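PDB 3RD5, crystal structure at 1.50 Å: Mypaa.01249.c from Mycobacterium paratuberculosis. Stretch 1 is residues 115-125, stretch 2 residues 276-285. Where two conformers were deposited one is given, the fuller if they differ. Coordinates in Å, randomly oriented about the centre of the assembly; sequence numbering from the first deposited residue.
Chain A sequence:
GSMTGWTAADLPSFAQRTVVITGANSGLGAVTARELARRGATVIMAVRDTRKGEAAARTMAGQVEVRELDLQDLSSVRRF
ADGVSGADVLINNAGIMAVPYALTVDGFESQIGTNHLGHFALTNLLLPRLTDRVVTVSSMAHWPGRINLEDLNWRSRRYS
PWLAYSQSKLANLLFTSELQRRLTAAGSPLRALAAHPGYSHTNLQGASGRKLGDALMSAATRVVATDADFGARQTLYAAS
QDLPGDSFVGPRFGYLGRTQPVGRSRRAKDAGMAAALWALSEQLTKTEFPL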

# COMPACT_ATOMS: atom_id res chain seq x y z
N ASN A 115 -6.47 5.55 0.61
CA ASN A 115 -5.61 4.67 -0.16
C ASN A 115 -4.26 5.31 -0.41
O ASN A 115 -3.25 4.62 -0.45
CB ASN A 115 -6.28 4.36 -1.49
CG ASN A 115 -7.59 3.59 -1.37
OD1 ASN A 115 -7.96 3.12 -0.28
ND2 ASN A 115 -8.31 3.46 -2.49
N HIS A 116 -4.25 6.63 -0.62
CA HIS A 116 -3.02 7.35 -0.87
C HIS A 116 -2.57 8.24 0.31
O HIS A 116 -1.46 8.06 0.84
CB HIS A 116 -3.12 8.19 -2.17
CG HIS A 116 -1.96 9.10 -2.38
ND1 HIS A 116 -0.68 8.65 -2.60
CD2 HIS A 116 -1.89 10.45 -2.38
CE1 HIS A 116 0.14 9.68 -2.70
NE2 HIS A 116 -0.58 10.80 -2.58
N LEU A 117 -3.37 9.23 0.69
CA LEU A 117 -2.85 10.23 1.63
C LEU A 117 -2.50 9.69 3.00
O LEU A 117 -1.47 10.05 3.58
CB LEU A 117 -3.78 11.46 1.75
CG LEU A 117 -3.96 12.25 0.44
CD1 LEU A 117 -5.18 13.21 0.49
CD2 LEU A 117 -2.69 13.04 0.03
N GLY A 118 -3.32 8.78 3.51
CA GLY A 118 -3.01 8.21 4.83
C GLY A 118 -1.72 7.36 4.78
O GLY A 118 -0.93 7.40 5.69
N HIS A 119 -1.55 6.62 3.70
CA HIS A 119 -0.33 5.84 3.44
C HIS A 119 0.90 6.72 3.22
O HIS A 119 2.00 6.40 3.66
CB HIS A 119 -0.53 4.87 2.28
CG HIS A 119 -1.30 3.64 2.65
ND1 HIS A 119 -2.28 3.11 1.83
CD2 HIS A 119 -1.16 2.77 3.69
CE1 HIS A 119 -2.73 1.98 2.39
NE2 HIS A 119 -2.09 1.77 3.55
N PHE A 120 0.71 7.85 2.53
CA PHE A 120 1.77 8.82 2.33
C PHE A 120 2.30 9.33 3.67
O PHE A 120 3.51 9.34 3.91
CB PHE A 120 1.21 9.98 1.49
CG PHE A 120 2.21 11.07 1.19
CD1 PHE A 120 3.00 10.99 0.06
CD2 PHE A 120 2.38 12.15 2.04
CE1 PHE A 120 3.94 11.97 -0.23
CE2 PHE A 120 3.33 13.14 1.74
CZ PHE A 120 4.11 13.04 0.63
N ALA A 121 1.39 9.75 4.54
CA ALA A 121 1.77 10.22 5.85
C ALA A 121 2.42 9.13 6.67
O ALA A 121 3.49 9.34 7.29
CB ALA A 121 0.51 10.76 6.57
N LEU A 122 1.83 7.95 6.65
CA LEU A 122 2.37 6.82 7.42
C LEU A 122 3.81 6.52 7.00
O LEU A 122 4.71 6.29 7.85
CB LEU A 122 1.51 5.57 7.24
CG LEU A 122 1.98 4.31 7.95
CD1 LEU A 122 1.98 4.53 9.48
CD2 LEU A 122 1.10 3.11 7.54
N THR A 123 4.02 6.46 5.69
CA THR A 123 5.34 6.12 5.16
C THR A 123 6.40 7.17 5.54
O THR A 123 7.49 6.83 6.03
CB THR A 123 5.29 5.93 3.63
OG1 THR A 123 4.34 4.93 3.30
CG2 THR A 123 6.70 5.51 3.10
N ASN A 124 6.06 8.45 5.40
CA ASN A 124 7.03 9.48 5.77
C ASN A 124 7.36 9.42 7.26
O ASN A 124 8.50 9.69 7.64
CB ASN A 124 6.52 10.89 5.43
CG ASN A 124 6.69 11.24 3.99
OD1 ASN A 124 7.66 10.79 3.34
ND2 ASN A 124 5.78 12.10 3.48
N LEU A 125 6.39 9.09 8.09
CA LEU A 125 6.62 9.03 9.53
C LEU A 125 7.44 7.79 9.94
O LEU A 125 8.24 7.88 10.88
CB LEU A 125 5.30 9.06 10.28
CG LEU A 125 4.54 10.38 10.19
CD1 LEU A 125 3.09 10.20 10.63
CD2 LEU A 125 5.25 11.49 11.01
N ALA A 276 5.03 16.55 -8.64
CA ALA A 276 4.00 17.53 -8.28
C ALA A 276 3.01 16.95 -7.28
O ALA A 276 2.65 17.61 -6.30
CB ALA A 276 3.23 17.97 -9.55
N LEU A 277 2.61 15.70 -7.50
CA LEU A 277 1.70 15.02 -6.57
C LEU A 277 2.35 14.90 -5.19
O LEU A 277 1.67 15.04 -4.17
CB LEU A 277 1.29 13.64 -7.09
CG LEU A 277 0.47 12.80 -6.10
CD1 LEU A 277 -0.91 13.40 -5.81
CD2 LEU A 277 0.33 11.39 -6.68
N TRP A 278 3.65 14.63 -5.14
CA TRP A 278 4.35 14.57 -3.87
C TRP A 278 4.25 15.87 -3.11
O TRP A 278 3.96 15.90 -1.89
CB TRP A 278 5.82 14.17 -4.10
CG TRP A 278 6.53 13.85 -2.82
CD1 TRP A 278 7.00 14.73 -1.89
CD2 TRP A 278 6.75 12.53 -2.27
NE1 TRP A 278 7.47 14.05 -0.80
CE2 TRP A 278 7.35 12.70 -1.02
CE3 TRP A 278 6.52 11.22 -2.74
CZ2 TRP A 278 7.66 11.60 -0.19
CZ3 TRP A 278 6.83 10.16 -1.94
CH2 TRP A 278 7.42 10.36 -0.68
N ALA A 279 4.46 16.99 -3.80
CA ALA A 279 4.37 18.30 -3.18
C ALA A 279 2.97 18.56 -2.64
O ALA A 279 2.79 19.02 -1.50
CB ALA A 279 4.76 19.42 -4.19
N LEU A 280 1.95 18.30 -3.44
CA LEU A 280 0.57 18.45 -2.99
C LEU A 280 0.29 17.56 -1.77
O LEU A 280 -0.37 18.00 -0.82
CB LEU A 280 -0.38 18.13 -4.13
CG LEU A 280 -1.87 18.03 -3.81
CD1 LEU A 280 -2.43 19.26 -3.14
CD2 LEU A 280 -2.64 17.63 -5.07
N SER A 281 0.82 16.35 -1.79
CA SER A 281 0.59 15.39 -0.70
C SER A 281 1.24 15.84 0.62
O SER A 281 0.68 15.65 1.72
CB SER A 281 1.05 13.99 -1.10
OG SER A 281 0.30 13.54 -2.25
N GLU A 282 2.44 16.43 0.52
CA GLU A 282 3.10 16.99 1.70
C GLU A 282 2.23 18.12 2.27
O GLU A 282 2.06 18.23 3.48
CB GLU A 282 4.52 17.52 1.37
CG GLU A 282 5.56 16.45 1.09
CD GLU A 282 7.00 16.90 1.20
OE1 GLU A 282 7.23 18.14 1.28
OE2 GLU A 282 7.90 16.04 1.19
N GLN A 283 1.70 18.97 1.41
CA GLN A 283 0.89 20.09 1.88
C GLN A 283 -0.41 19.60 2.54
O GLN A 283 -0.79 20.13 3.57
CB GLN A 283 0.58 21.08 0.76
CG GLN A 283 1.81 21.74 0.22
CD GLN A 283 1.53 22.44 -1.08
OE1 GLN A 283 0.37 22.64 -1.46
NE2 GLN A 283 2.58 22.80 -1.79
N LEU A 284 -1.07 18.61 1.96
CA LEU A 284 -2.31 18.13 2.51
C LEU A 284 -2.13 17.40 3.83
O LEU A 284 -3.00 17.48 4.74
CB LEU A 284 -3.02 17.21 1.50
CG LEU A 284 -3.62 17.87 0.25
CD1 LEU A 284 -4.06 16.80 -0.75
CD2 LEU A 284 -4.83 18.77 0.66
N THR A 285 -1.04 16.64 3.94
CA THR A 285 -0.84 15.76 5.11
C THR A 285 0.01 16.37 6.23
O THR A 285 0.05 15.80 7.32
CB THR A 285 -0.25 14.40 4.75
OG1 THR A 285 1.08 14.55 4.23
CG2 THR A 285 -1.15 13.64 3.74

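Residues 115-125 and 276-285 are both helical, although 150 residues lie between them in sequence, and they cross almost at right angles: their N-to-C directions differ by 83° and their axes approach to 9.9 Å. A near-perpendicular crossing confines contact to a short patch, here burying 479 Å² counted over both sides. The backbones come nearest at two points, with 6.6 Å between Leu 117 CA and Ser 281 CA and 6.2 Å between Ala 121 CA and Thr 285 CA. The small side chains of Ser 281 and Ala 121 occupy these points.

Phe 120 is the centerpiece. Its CA-to-CB bond points toward the second helix, and its t rotamer (chi1 -180°, chi2 89°) carries the ring into a hole formed by Trp 278, Ser 281, Glu 282 and Thr 285. The walls meet the ring in different ways, one over a face and two at the edge. Ser 281 CB lies 3.5 Å from the Phe 120 ring centroid and only 6° off the ring normal, a CH-pi contact in which a methylene polarized by its neighboring oxygen rests on the pi cloud. At the ring edge, Phe 120 CE1 comes within 3.5 Å of Trp 278 CD2. This is an edge-to-face pair, with the planes at 65° and the centroid of the Trp 278 six-membered ring 4.6 Å from that of Phe 120, so the positive rim of one ring meets the electron-rich face of the other. Thr 285 OG1 also sits near the ring plane, 3.5 Å from Phe 120 CD2, while the aliphatic part of Glu 282 packs through its CG, 3.7 Å from Phe 120 CZ.

The indole of Trp 278 reaches the first helix although its CA-to-CB bond points sideways; chi1 of -170° (t) and chi2 of -77° set its orientation. Trp 278 NE1 donates a hydrogen bond to Glu 282 OE2 at 2.8 Å, one helical turn on, tying the indole to its own helix. Beside it, Asn 124 OD1 lies 3.6 Å from Trp 278 CZ2 and is buried without a hydrogen-bonding partner.

The one hydrogen bond between the helices runs from His 116 NE2 to Ser 281 OG, at 2.9 Å and a nearly straight 165°. The t rotamer of His 116 (chi1 172°) extends the imidazole across the gap. Ser 281, in the m rotamer, turns its hydroxyl back along its helix to donate to the backbone, OG to Leu 277 O at 2.8 Å. The hydroxyl thus accepts from His 116 while its own proton is spent on the carbonyl.

Thr 285 uses the same device with a different rotamer: at chi1 65° (p), its OG1 donates to Ser 281 O at 2.8 Å. Its methyl meets the first helix, with Thr 285 CG2 3.6 Å from Leu 117 O, and Thr 285 CB lies 4.1 Å from Ala 121 CB. Leu 117 (m, t) starts sideways but ends nearer, placing its CD1 4.0 Å from Leu 284 CD1 in an apolar contact.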